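Local coordinates for protein urocanate hydratase (Paenibacillus sp. Soil724D2, PDB 7NED) that catalyses, as an NAD+-dependent lyase of the urocanase family, the hydration of thiourocanate in bacterial ergothioneine breakdown, at residues 416-420 and 499-505; 86-90 and 472-476; 404-409 and 512-517; 5-9 and 394-398; 380-384 and 399-403. All coordinates share one frame; numbering follows the deposited sequence.

Overall arrangement
All five contacts lie within the C-terminal urocanase region or join it to the N-terminal one. Contacts 1 and 3, centres about 17 Å apart, both join helix 407-420 to helix 502-525, contact 1 nested inside the loop that contact 3 closes. Contact 2, centred about 15 Å from contact 1, meets it through the Glu503-Arg86 salt bridge. Contacts 2 and 5, about 26 Å apart between centres, reach the same mixed sheet. Contacts 2 and 4 cross along the chain and join the two terminal regions; contact 5 closes before contacts 1 and 3 open. Residues 394-403 run from contact 4 into contact 5, where the Ile400 side chain lies about 6 Å from bound urocanate.

Contact 1: residues 416-420 and 499-505; sequences NQMVR and DGSTESD
Asn416, near the end of helix 407-420, fits its amide into the N-terminal turn of helix 502-525, where Ser501 is the N-cap and Asp499 forms an Asx turn by accepting from Ser501 N. The tight part is centred on Gly500. With CG anti to its backbone N (chi1 -161°), Asn416 directs OD1 to Gly500 N at 2.7 Å, the donor standing above the carbonyl plane. The amide's other end is held twice: ND2 donates to Ser501 O, which lies in the amide plane, and at 2.7 Å to Asp505 OD1, met from above a carboxylate turned nearly perpendicular to the amide. A CB on Gly500 would come within about 3.1 Å of Val419 CG1, and the positive phi also disfavours one. The outer side is looser and more exposed. Arg420 bends at chi3 to bring NH1 to Gly500 O, 2.9 Å away and near the guanidinium plane, while Thr502 CG2 lies over one face of the group. The Arg420 salt bridge to Asp505 is poorly aligned, both hydrogen bonds being weak, with the two planes about 86° apart. There a water donates to Asp505 OD1 at 2.6 Å and accepts only weakly from Arg420 NH2.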
# COMPACT_ATOMS: atom_id res chain seq x y z
N ASN A 416 -25.30 -18.54 0.01
CA ASN A 416 -26.20 -17.42 -0.22
C ASN A 416 -27.58 -17.91 -0.65
O ASN A 416 -28.60 -17.35 -0.24
CB ASN A 416 -25.62 -16.45 -1.27
CG ASN A 416 -26.28 -15.10 -1.19
OD1 ASN A 416 -26.26 -14.46 -0.13
ND2 ASN A 416 -26.85 -14.64 -2.31
N GLN A 417 -27.63 -18.92 -1.51
CA GLN A 417 -28.95 -19.44 -1.85
C GLN A 417 -29.62 -20.05 -0.62
O GLN A 417 -30.84 -19.90 -0.43
CB GLN A 417 -28.84 -20.46 -2.96
CG GLN A 417 -30.17 -21.04 -3.36
CD GLN A 417 -30.02 -22.01 -4.50
OE1 GLN A 417 -28.97 -22.07 -5.12
NE2 GLN A 417 -31.06 -22.77 -4.78
N MET A 418 -28.85 -20.71 0.24
CA MET A 418 -29.45 -21.30 1.44
C MET A 418 -30.00 -20.22 2.34
O MET A 418 -31.04 -20.41 2.99
CB MET A 418 -28.42 -22.15 2.21
CG MET A 418 -27.86 -23.29 1.39
SD MET A 418 -26.57 -24.23 2.23
CE MET A 418 -27.31 -24.59 3.83
N VAL A 419 -29.32 -19.07 2.41
CA VAL A 419 -29.88 -17.95 3.15
C VAL A 419 -31.18 -17.51 2.50
O VAL A 419 -32.21 -17.32 3.16
CB VAL A 419 -28.88 -16.78 3.25
CG1 VAL A 419 -29.56 -15.57 3.90
CG2 VAL A 419 -27.67 -17.17 4.06
N ARG A 420 -31.16 -17.35 1.19
CA ARG A 420 -32.33 -16.86 0.48
C ARG A 420 -33.53 -17.80 0.65
O ARG A 420 -34.67 -17.35 0.82
CB ARG A 420 -31.95 -16.68 -1.01
CG ARG A 420 -33.09 -16.43 -1.97
CD ARG A 420 -32.57 -15.83 -3.30
NE ARG A 420 -31.86 -16.79 -4.15
CZ ARG A 420 -30.55 -16.72 -4.41
NH1 ARG A 420 -29.83 -15.74 -3.87
NH2 ARG A 420 -29.96 -17.62 -5.20
N ASP A 499 -26.15 -12.29 2.26
CA ASP A 499 -27.41 -11.94 2.88
C ASP A 499 -28.60 -12.52 2.14
O ASP A 499 -29.74 -12.19 2.46
CB ASP A 499 -27.55 -10.41 3.01
CG ASP A 499 -27.62 -9.70 1.67
OD1 ASP A 499 -27.57 -10.37 0.61
OD2 ASP A 499 -27.76 -8.45 1.67
N GLY A 500 -28.37 -13.39 1.17
CA GLY A 500 -29.45 -14.03 0.47
C GLY A 500 -29.91 -13.37 -0.82
O GLY A 500 -30.55 -14.04 -1.63
N SER A 501 -29.61 -12.08 -1.04
CA SER A 501 -30.16 -11.42 -2.21
C SER A 501 -29.50 -11.92 -3.48
O SER A 501 -28.36 -12.39 -3.48
CB SER A 501 -29.97 -9.90 -2.14
OG SER A 501 -28.60 -9.58 -2.33
N THR A 502 -30.22 -11.77 -4.60
CA THR A 502 -29.63 -12.12 -5.88
C THR A 502 -28.50 -11.16 -6.23
O THR A 502 -27.53 -11.57 -6.86
CB THR A 502 -30.68 -12.11 -6.98
OG1 THR A 502 -31.33 -10.84 -6.98
CG2 THR A 502 -31.70 -13.21 -6.72
N GLU A 503 -28.60 -9.91 -5.81
CA GLU A 503 -27.49 -9.01 -6.09
C GLU A 503 -26.23 -9.46 -5.36
O GLU A 503 -25.12 -9.35 -5.91
CB GLU A 503 -27.88 -7.58 -5.73
CG GLU A 503 -28.80 -6.99 -6.78
CD GLU A 503 -29.10 -5.54 -6.55
OE1 GLU A 503 -29.73 -4.91 -7.43
OE2 GLU A 503 -28.73 -5.03 -5.48
N SER A 504 -26.37 -10.02 -4.16
CA SER A 504 -25.19 -10.55 -3.47
C SER A 504 -24.56 -11.71 -4.22
O SER A 504 -23.35 -11.93 -4.10
CB SER A 504 -25.58 -10.94 -2.03
OG SER A 504 -25.86 -9.74 -1.33
N ASP A 505 -25.35 -12.47 -4.98
CA ASP A 505 -24.78 -13.55 -5.77
C ASP A 505 -23.68 -13.01 -6.68
O ASP A 505 -22.58 -13.58 -6.77
CB ASP A 505 -25.87 -14.22 -6.60
CG ASP A 505 -26.75 -15.13 -5.77
OD1 ASP A 505 -26.27 -15.67 -4.74
OD2 ASP A 505 -27.94 -15.30 -6.13
O HOH W 1 -26.59 -18.26 -5.03

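Contact 2: residues 86-90 and 472-476; sequences RFAPL and MADLV
Phe87 and Met472 lie side by side and point the same way, making a Met-aromatic contact between the N-terminal and C-terminal regions. The sulfur approaches the ring obliquely, with Met472 SD 3.6 Å from Phe87 CD1. With CG beside the backbone N (chi1 -60°) and an extended chi2, the Met472 chain runs alongside Phe87 and sets SD by the ring. An alanine here would lose the sulfur and is likely to leave a gap beside the Phe87 ring, letting that ring shift. Further along, Pro89 CG meets Val476 CG2 at 4.0 Å.

Polar contacts between the two segments belong largely to the backbone. Leu90 N donates to Asp474 O at 2.7 Å, and two CA-H...O contacts accompany this bond: Met472 CA to Phe87 O, and Pro89 CA to Ala473 O at 3.0 Å. A water lies between the segments, 3.2 Å from Ala473 O. The carboxylate of Asp474 turns to other partners, forming salt bridges with Arg507 and Arg18.

Asp474 and Leu475 both face Thr495 in a classic beta bulge at the start of strand 475-480, which runs parallel to strand 91-95 in the mixed sheet. Helix 502-525 packs on Met472 through Ile506 and Thr510, helix 459-469 covers Pro89 and Val476, and Ser470 of the second subunit packs against Ala88 and Pro89.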
# COMPACT_ATOMS: atom_id res chain seq x y z
N ARG A 86 -24.02 0.85 -4.56
CA ARG A 86 -24.26 -0.29 -3.69
C ARG A 86 -23.48 -1.53 -4.09
O ARG A 86 -23.56 -2.53 -3.37
CB ARG A 86 -25.76 -0.62 -3.61
CG ARG A 86 -26.37 -1.19 -4.87
CD ARG A 86 -27.91 -1.31 -4.70
NE ARG A 86 -28.51 -2.03 -5.82
CZ ARG A 86 -28.85 -1.45 -6.98
NH1 ARG A 86 -28.65 -0.14 -7.16
NH2 ARG A 86 -29.39 -2.18 -7.95
N PHE A 87 -22.74 -1.49 -5.20
CA PHE A 87 -21.83 -2.57 -5.52
C PHE A 87 -20.39 -2.20 -5.20
O PHE A 87 -19.45 -2.76 -5.79
CB PHE A 87 -21.98 -2.98 -6.98
CG PHE A 87 -23.32 -3.55 -7.26
CD1 PHE A 87 -23.59 -4.89 -6.99
CD2 PHE A 87 -24.34 -2.74 -7.74
CE1 PHE A 87 -24.84 -5.42 -7.22
CE2 PHE A 87 -25.60 -3.25 -7.98
CZ PHE A 87 -25.85 -4.61 -7.72
N ALA A 88 -20.22 -1.28 -4.29
CA ALA A 88 -18.91 -0.90 -3.80
C ALA A 88 -18.81 -1.29 -2.34
O ALA A 88 -19.83 -1.42 -1.67
CB ALA A 88 -18.69 0.61 -3.94
N PRO A 89 -17.61 -1.48 -1.81
CA PRO A 89 -17.47 -1.77 -0.38
C PRO A 89 -18.23 -0.80 0.51
O PRO A 89 -18.38 0.39 0.20
CB PRO A 89 -15.96 -1.67 -0.14
CG PRO A 89 -15.36 -2.15 -1.46
CD PRO A 89 -16.32 -1.57 -2.53
N LEU A 90 -18.73 -1.32 1.63
CA LEU A 90 -19.30 -0.46 2.67
C LEU A 90 -18.21 0.17 3.50
O LEU A 90 -18.39 1.28 4.04
CB LEU A 90 -20.22 -1.26 3.58
CG LEU A 90 -21.57 -1.60 2.97
CD1 LEU A 90 -22.22 -2.65 3.89
CD2 LEU A 90 -22.42 -0.37 2.90
N MET A 472 -16.82 -5.68 -5.86
CA MET A 472 -18.09 -5.55 -5.13
C MET A 472 -18.06 -6.16 -3.73
O MET A 472 -19.10 -6.56 -3.20
CB MET A 472 -19.19 -6.21 -5.96
CG MET A 472 -19.29 -5.51 -7.32
SD MET A 472 -20.54 -6.20 -8.41
CE MET A 472 -19.81 -7.75 -8.80
N ALA A 473 -16.88 -6.27 -3.13
CA ALA A 473 -16.77 -6.79 -1.77
C ALA A 473 -17.43 -5.82 -0.78
O ALA A 473 -17.75 -4.66 -1.11
CB ALA A 473 -15.29 -7.00 -1.43
N ASP A 474 -17.68 -6.31 0.44
CA ASP A 474 -18.34 -5.48 1.44
C ASP A 474 -17.35 -4.72 2.28
O ASP A 474 -17.61 -3.59 2.69
CB ASP A 474 -19.23 -6.36 2.36
CG ASP A 474 -20.47 -6.86 1.63
OD1 ASP A 474 -20.46 -8.03 1.19
OD2 ASP A 474 -21.42 -6.05 1.41
N LEU A 475 -16.20 -5.33 2.56
CA LEU A 475 -15.15 -4.65 3.31
C LEU A 475 -13.80 -5.04 2.73
O LEU A 475 -13.54 -6.22 2.51
CB LEU A 475 -15.21 -5.01 4.81
CG LEU A 475 -14.20 -4.36 5.77
CD1 LEU A 475 -14.76 -4.25 7.20
CD2 LEU A 475 -12.87 -5.10 5.80
N VAL A 476 -12.93 -4.05 2.52
CA VAL A 476 -11.58 -4.31 2.02
C VAL A 476 -10.60 -3.57 2.91
O VAL A 476 -10.86 -2.43 3.34
CB VAL A 476 -11.45 -3.87 0.54
CG1 VAL A 476 -10.04 -4.11 0.02
CG2 VAL A 476 -12.47 -4.59 -0.29
O HOH W 2 -20.37 -3.94 -2.73

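Contact 3: residues 404-409 and 512-517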
# COMPACT_ATOMS: atom_id res chain seq x y z
N GLY A 404 -9.77 -23.64 -2.43
CA GLY A 404 -9.05 -22.95 -3.48
C GLY A 404 -9.95 -22.28 -4.50
O GLY A 404 -11.14 -21.99 -4.27
N HIS A 405 -9.37 -22.03 -5.68
CA HIS A 405 -10.03 -21.22 -6.69
C HIS A 405 -11.27 -21.93 -7.23
O HIS A 405 -11.20 -23.09 -7.65
CB HIS A 405 -9.06 -20.91 -7.83
CG HIS A 405 -9.66 -20.06 -8.91
ND1 HIS A 405 -9.85 -18.70 -8.76
CD2 HIS A 405 -10.15 -20.38 -10.13
CE1 HIS A 405 -10.42 -18.22 -9.84
NE2 HIS A 405 -10.60 -19.21 -10.70
N GLY A 406 -12.38 -21.22 -7.26
CA GLY A 406 -13.63 -21.76 -7.76
C GLY A 406 -14.41 -22.44 -6.65
O GLY A 406 -15.62 -22.27 -6.56
N ASP A 407 -13.73 -23.19 -5.79
CA ASP A 407 -14.41 -23.81 -4.65
C ASP A 407 -14.93 -22.76 -3.66
O ASP A 407 -16.07 -22.88 -3.17
CB ASP A 407 -13.47 -24.78 -3.94
CG ASP A 407 -13.30 -26.08 -4.69
OD1 ASP A 407 -14.03 -26.30 -5.67
OD2 ASP A 407 -12.42 -26.87 -4.31
N ARG A 408 -14.13 -21.72 -3.37
CA ARG A 408 -14.65 -20.66 -2.49
C ARG A 408 -15.94 -20.11 -3.07
O ARG A 408 -16.93 -19.92 -2.35
CB ARG A 408 -13.63 -19.53 -2.30
CG ARG A 408 -12.43 -19.95 -1.52
CD ARG A 408 -11.54 -18.79 -1.12
NE ARG A 408 -10.17 -19.28 -0.95
CZ ARG A 408 -9.16 -18.50 -0.61
NH1 ARG A 408 -9.39 -17.21 -0.39
NH2 ARG A 408 -7.93 -18.99 -0.52
N THR A 409 -15.94 -19.84 -4.38
CA THR A 409 -17.10 -19.27 -5.03
C THR A 409 -18.29 -20.22 -4.96
O THR A 409 -19.41 -19.81 -4.64
CB THR A 409 -16.74 -18.96 -6.49
OG1 THR A 409 -15.63 -18.06 -6.50
CG2 THR A 409 -17.94 -18.37 -7.25
N LEU A 512 -14.97 -13.46 -5.06
CA LEU A 512 -14.25 -14.68 -4.72
C LEU A 512 -13.45 -15.20 -5.92
O LEU A 512 -12.31 -15.65 -5.76
CB LEU A 512 -15.24 -15.73 -4.17
CG LEU A 512 -15.79 -15.33 -2.77
CD1 LEU A 512 -16.97 -16.23 -2.30
CD2 LEU A 512 -14.67 -15.31 -1.70
N ASN A 513 -14.01 -15.16 -7.13
CA ASN A 513 -13.20 -15.58 -8.28
C ASN A 513 -11.94 -14.72 -8.43
O ASN A 513 -10.89 -15.22 -8.84
CB ASN A 513 -14.01 -15.51 -9.57
CG ASN A 513 -15.02 -16.61 -9.71
OD1 ASN A 513 -14.94 -17.67 -9.07
ND2 ASN A 513 -15.97 -16.38 -10.61
N ASN A 514 -12.03 -13.43 -8.15
CA ASN A 514 -10.85 -12.56 -8.31
C ASN A 514 -9.93 -12.60 -7.10
O ASN A 514 -8.72 -12.37 -7.24
CB ASN A 514 -11.28 -11.10 -8.57
CG ASN A 514 -12.01 -10.94 -9.88
OD1 ASN A 514 -11.99 -11.87 -10.69
ND2 ASN A 514 -12.70 -9.81 -10.07
N ASP A 515 -10.47 -12.87 -5.92
CA ASP A 515 -9.62 -12.98 -4.74
C ASP A 515 -8.71 -14.20 -4.87
O ASP A 515 -7.50 -14.10 -4.66
CB ASP A 515 -10.48 -13.04 -3.49
CG ASP A 515 -9.66 -12.86 -2.21
OD1 ASP A 515 -8.85 -11.92 -2.12
OD2 ASP A 515 -9.86 -13.67 -1.27
N THR A 516 -9.27 -15.35 -5.28
CA THR A 516 -8.40 -16.49 -5.52
C THR A 516 -7.69 -16.39 -6.87
O THR A 516 -6.55 -16.82 -6.98
CB THR A 516 -9.19 -17.81 -5.44
OG1 THR A 516 -10.35 -17.75 -6.27
CG2 THR A 516 -9.64 -18.02 -4.00
N GLY A 517 -8.35 -15.82 -7.88
CA GLY A 517 -7.75 -15.79 -9.20
C GLY A 517 -6.44 -15.03 -9.21
O GLY A 517 -5.46 -15.46 -9.82
O HOH W 3 -13.10 -18.88 -5.82
O HOH W 4 -11.48 -15.48 -0.09
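Thr516, on helix 502-525, meets His405 and Arg408 where helix 407-420 begins, its N-cap being Gly406. The threonine hydroxyl and methyl serve different partners. His405 ND1 donates to Thr516 OG1 at 2.7 Å, the hydroxyl lying 28° out of the ring plane, while Asn513 O sits at the ring edge, 3.2 Å from His405 CE1. Thr516 CG2 rests over one face of the Arg408 guanidinium, 3.3 Å from NE. A valine in place of this threonine would probably leave His405 ND1 without its acceptor and let the imidazole turn.

Farther out, Thr516 OG1 lies between its backbone N and carbonyl carbon (chi1 51°), close enough to donate to Leu512 O one helical turn back; this bond fixes the hydroxyl's role as acceptor toward the histidine. Arg408 is steadied by its salt bridge to Asp436 and probably by a hydrogen bond from NE to Phe403 O. Its link to Asp515, itself paired with Arg432, is long, but a water bridges Arg408 NH1 and Asp515 OD2 at 2.7 Å from each. On the other flank, Thr409 OG1 donates to Asn513 OD1 at 2.7 Å, from above the amide carbonyl plane, and accepts from a water that Gly406 N also binds.

Contact 4: residues 5-9 and 394-398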
# COMPACT_ATOMS: atom_id res chain seq x y z
N THR A 5 -20.40 -8.31 23.51
CA THR A 5 -20.70 -9.51 22.75
C THR A 5 -21.43 -9.12 21.48
O THR A 5 -22.09 -8.07 21.42
CB THR A 5 -21.57 -10.50 23.55
OG1 THR A 5 -22.78 -9.83 23.95
CG2 THR A 5 -20.82 -11.02 24.77
N ALA A 6 -21.30 -9.96 20.46
CA ALA A 6 -22.06 -9.73 19.24
C ALA A 6 -23.54 -9.92 19.49
O ALA A 6 -23.97 -10.87 20.17
CB ALA A 6 -21.59 -10.69 18.14
N ALA A 7 -24.34 -9.05 18.88
CA ALA A 7 -25.77 -9.26 18.84
C ALA A 7 -26.09 -10.61 18.21
O ALA A 7 -25.50 -11.00 17.20
CB ALA A 7 -26.45 -8.13 18.05
N ARG A 8 -27.01 -11.34 18.83
CA ARG A 8 -27.56 -12.58 18.30
C ARG A 8 -28.97 -12.32 17.81
O ARG A 8 -29.64 -11.40 18.30
CB ARG A 8 -27.64 -13.66 19.38
CG ARG A 8 -26.50 -14.62 19.39
CD ARG A 8 -25.26 -13.91 19.71
NE ARG A 8 -24.21 -14.86 20.07
CZ ARG A 8 -22.99 -14.51 20.45
NH1 ARG A 8 -22.67 -13.23 20.53
NH2 ARG A 8 -22.12 -15.45 20.81
N GLY A 9 -29.43 -13.18 16.91
CA GLY A 9 -30.80 -13.12 16.43
C GLY A 9 -30.94 -12.30 15.16
O GLY A 9 -29.97 -11.98 14.46
N GLU A 394 -16.87 -20.41 19.60
CA GLU A 394 -16.20 -19.28 20.18
C GLU A 394 -16.82 -18.01 19.61
O GLU A 394 -16.66 -17.72 18.48
CB GLU A 394 -14.71 -19.35 19.91
N GLY A 395 -17.54 -17.29 20.43
CA GLY A 395 -18.26 -16.12 19.99
C GLY A 395 -19.36 -16.58 19.05
O GLY A 395 -19.98 -17.55 19.26
N LEU A 396 -19.56 -15.86 17.97
CA LEU A 396 -20.51 -16.31 16.97
C LEU A 396 -20.06 -17.65 16.39
O LEU A 396 -18.87 -17.83 16.15
CB LEU A 396 -20.62 -15.28 15.84
CG LEU A 396 -21.26 -13.96 16.24
CD1 LEU A 396 -21.26 -13.01 15.06
CD2 LEU A 396 -22.70 -14.24 16.71
N PRO A 397 -20.97 -18.61 16.20
CA PRO A 397 -20.58 -19.85 15.51
C PRO A 397 -19.89 -19.53 14.20
O PRO A 397 -20.36 -18.68 13.44
CB PRO A 397 -21.91 -20.57 15.29
CG PRO A 397 -22.81 -20.02 16.41
CD PRO A 397 -22.41 -18.58 16.54
N ALA A 398 -18.77 -20.22 13.93
CA ALA A 398 -17.98 -19.95 12.73
C ALA A 398 -17.28 -21.23 12.31
O ALA A 398 -17.16 -22.18 13.10
CB ALA A 398 -16.96 -18.83 12.98
O HOH W 5 -21.33 -18.24 21.43
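Arg8 folds back at chi2 (64°), and the extended remainder of its chain carries the guanidinium across Leu396, whose CG lies anti to its own carbonyl carbon (chi1 -68°). These torsions set the CD2 methyl of Leu396 over one face of the guanidinium, offset toward its rim and 3.7 Å from Arg8 NE. The other part of the isobutyl group is used against Ala6: Leu396 CG approaches Ala6 CB at 3.8 Å, with CD1 almost as near. The leucine thus meets a methyl through CG and CD1 and a flat cation through CD2.

The guanidinium is held in place by its own segment. Arg8 NH1 donates to Ala6 O at 2.7 Å, with the acceptor essentially in the guanidinium plane, and also forms a salt bridge with Glu31 of helix 17-31. Glu31 accepts from Ala6 N as well, so one carboxylate steadies both the cation and the stretch of backbone at Ala6. Toward Gly395 no direct hydrogen bond forms. Instead a water accepts from Arg8 NH2 at 3.0 Å and donates to Gly395 O at 2.6 Å, linking the two at the more exposed margin of the contact. Leu396 N is bound by Asn28 OD1, and Val354 packs on the leucine side chain.

The arrangement is a loop-to-loop junction: the irregular N-terminal segment ahead of helix 17-31 is laid against the loop that leads from helix 378-390 into strand 398-400, the outermost strand of the mixed sheet within this chain, joining the N-terminal and C-terminal urocanase regions.

Contact 5: residues 380-384 and 399-403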
# COMPACT_ATOMS: atom_id res chain seq x y z
N ILE A 380 -10.90 -31.59 2.49
CA ILE A 380 -11.91 -30.77 3.15
C ILE A 380 -12.93 -31.64 3.86
O ILE A 380 -13.43 -31.26 4.94
CB ILE A 380 -12.58 -29.77 2.19
CG1 ILE A 380 -13.36 -28.73 3.02
CG2 ILE A 380 -13.58 -30.43 1.22
CD1 ILE A 380 -12.49 -27.83 3.92
N ALA A 381 -13.27 -32.80 3.29
CA ALA A 381 -14.25 -33.68 3.94
C ALA A 381 -13.75 -34.17 5.29
O ALA A 381 -14.47 -34.13 6.29
CB ALA A 381 -14.57 -34.87 3.03
N ASN A 382 -12.50 -34.62 5.34
CA ASN A 382 -11.86 -34.96 6.61
C ASN A 382 -11.88 -33.78 7.56
O ASN A 382 -12.24 -33.92 8.74
CB ASN A 382 -10.42 -35.42 6.36
CG ASN A 382 -9.61 -35.59 7.66
OD1 ASN A 382 -8.63 -34.84 7.92
ND2 ASN A 382 -10.02 -36.56 8.49
N TRP A 383 -11.48 -32.59 7.09
CA TRP A 383 -11.37 -31.45 7.99
C TRP A 383 -12.72 -31.09 8.60
O TRP A 383 -12.85 -30.86 9.81
CB TRP A 383 -10.76 -30.22 7.26
CG TRP A 383 -10.89 -29.10 8.18
CD1 TRP A 383 -11.75 -28.03 8.06
CD2 TRP A 383 -10.23 -28.95 9.42
NE1 TRP A 383 -11.64 -27.21 9.17
CE2 TRP A 383 -10.71 -27.76 10.02
CE3 TRP A 383 -9.27 -29.71 10.11
CZ2 TRP A 383 -10.27 -27.31 11.25
CZ3 TRP A 383 -8.82 -29.26 11.33
CH2 TRP A 383 -9.32 -28.08 11.90
N ILE A 384 -13.77 -31.03 7.77
CA ILE A 384 -15.08 -30.61 8.26
C ILE A 384 -15.61 -31.61 9.29
O ILE A 384 -16.14 -31.23 10.35
CB ILE A 384 -16.04 -30.41 7.07
CG1 ILE A 384 -15.60 -29.16 6.26
CG2 ILE A 384 -17.50 -30.29 7.51
CD1 ILE A 384 -15.61 -27.81 7.10
N ARG A 399 -16.75 -21.23 11.09
CA ARG A 399 -16.05 -22.39 10.57
C ARG A 399 -14.86 -21.94 9.73
O ARG A 399 -14.97 -20.96 8.98
CB ARG A 399 -16.99 -23.28 9.72
CG ARG A 399 -16.33 -24.53 9.10
CD ARG A 399 -15.88 -25.57 10.17
NE ARG A 399 -17.00 -26.22 10.85
CZ ARG A 399 -17.16 -26.30 12.16
NH1 ARG A 399 -16.29 -25.75 13.02
NH2 ARG A 399 -18.25 -26.88 12.62
N ILE A 400 -13.73 -22.64 9.91
CA ILE A 400 -12.56 -22.51 9.04
C ILE A 400 -12.59 -23.65 8.04
O ILE A 400 -12.92 -24.80 8.38
CB ILE A 400 -11.24 -22.52 9.85
CG1 ILE A 400 -10.04 -22.25 8.92
CG2 ILE A 400 -11.07 -23.81 10.56
CD1 ILE A 400 -10.02 -20.73 8.39
N GLY A 401 -12.27 -23.34 6.77
CA GLY A 401 -12.25 -24.42 5.81
C GLY A 401 -11.44 -24.02 4.60
O GLY A 401 -11.85 -23.12 3.85
N TRP A 402 -10.27 -24.63 4.42
CA TRP A 402 -9.37 -24.20 3.36
C TRP A 402 -9.90 -24.67 2.02
O TRP A 402 -10.10 -25.87 1.80
CB TRP A 402 -7.96 -24.74 3.59
CG TRP A 402 -7.22 -24.00 4.64
CD1 TRP A 402 -7.68 -23.65 5.87
CD2 TRP A 402 -5.88 -23.51 4.55
NE1 TRP A 402 -6.70 -22.97 6.56
CE2 TRP A 402 -5.59 -22.86 5.76
CE3 TRP A 402 -4.89 -23.55 3.55
CZ2 TRP A 402 -4.34 -22.23 6.02
CZ3 TRP A 402 -3.66 -22.91 3.79
CH2 TRP A 402 -3.40 -22.27 5.02
N PHE A 403 -10.13 -23.71 1.13
CA PHE A 403 -10.66 -23.95 -0.19
C PHE A 403 -9.82 -23.16 -1.19
O PHE A 403 -9.26 -22.11 -0.85
CB PHE A 403 -12.14 -23.50 -0.28
CG PHE A 403 -13.12 -24.51 0.26
CD1 PHE A 403 -13.38 -25.67 -0.44
CD2 PHE A 403 -13.84 -24.26 1.42
CE1 PHE A 403 -14.32 -26.60 0.01
CE2 PHE A 403 -14.79 -25.20 1.87
CZ PHE A 403 -15.02 -26.36 1.15
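Ile380 and Gly401 mark the nearest approach of the two backbones, their CA atoms 6.9 Å apart, where a turn of helix 378-390 passes the chain continuing from strand 398-400. Gly401 brings no side chain, and Ile380 CD1 comes up to its CA. One polar bond crosses here: Trp383 NE1 donates to Ile400 O at 2.8 Å, the oxygen at the indole edge, near its plane, and the donor above the carbonyl plane. Trp383 CZ2 also packs on Ile400 CG2 at 3.7 Å.

Strand 398-400 is the outermost of the mixed sheet within this subunit, antiparallel to strand 351-355, and the helix packs against it and the chain after it through Ile380, Trp383 and Ile384; the Ile400 side chain lies about 6 Å from the bound urocanate.

Ile380, its CG1 anti to the backbone N (chi1 -167°), crosses Phe403 at about a right angle. Its CG1 comes within 3.4 Å of Phe403 CZ, and CD1 lies over a face of the ring and 3.7 Å from Trp402 O. Ile384 CD1 touches Arg399 CD, 3.8 Å away; the arginine chain bends at chi2 and chi3, and its guanidinium bonds to Gln133 and Asp367.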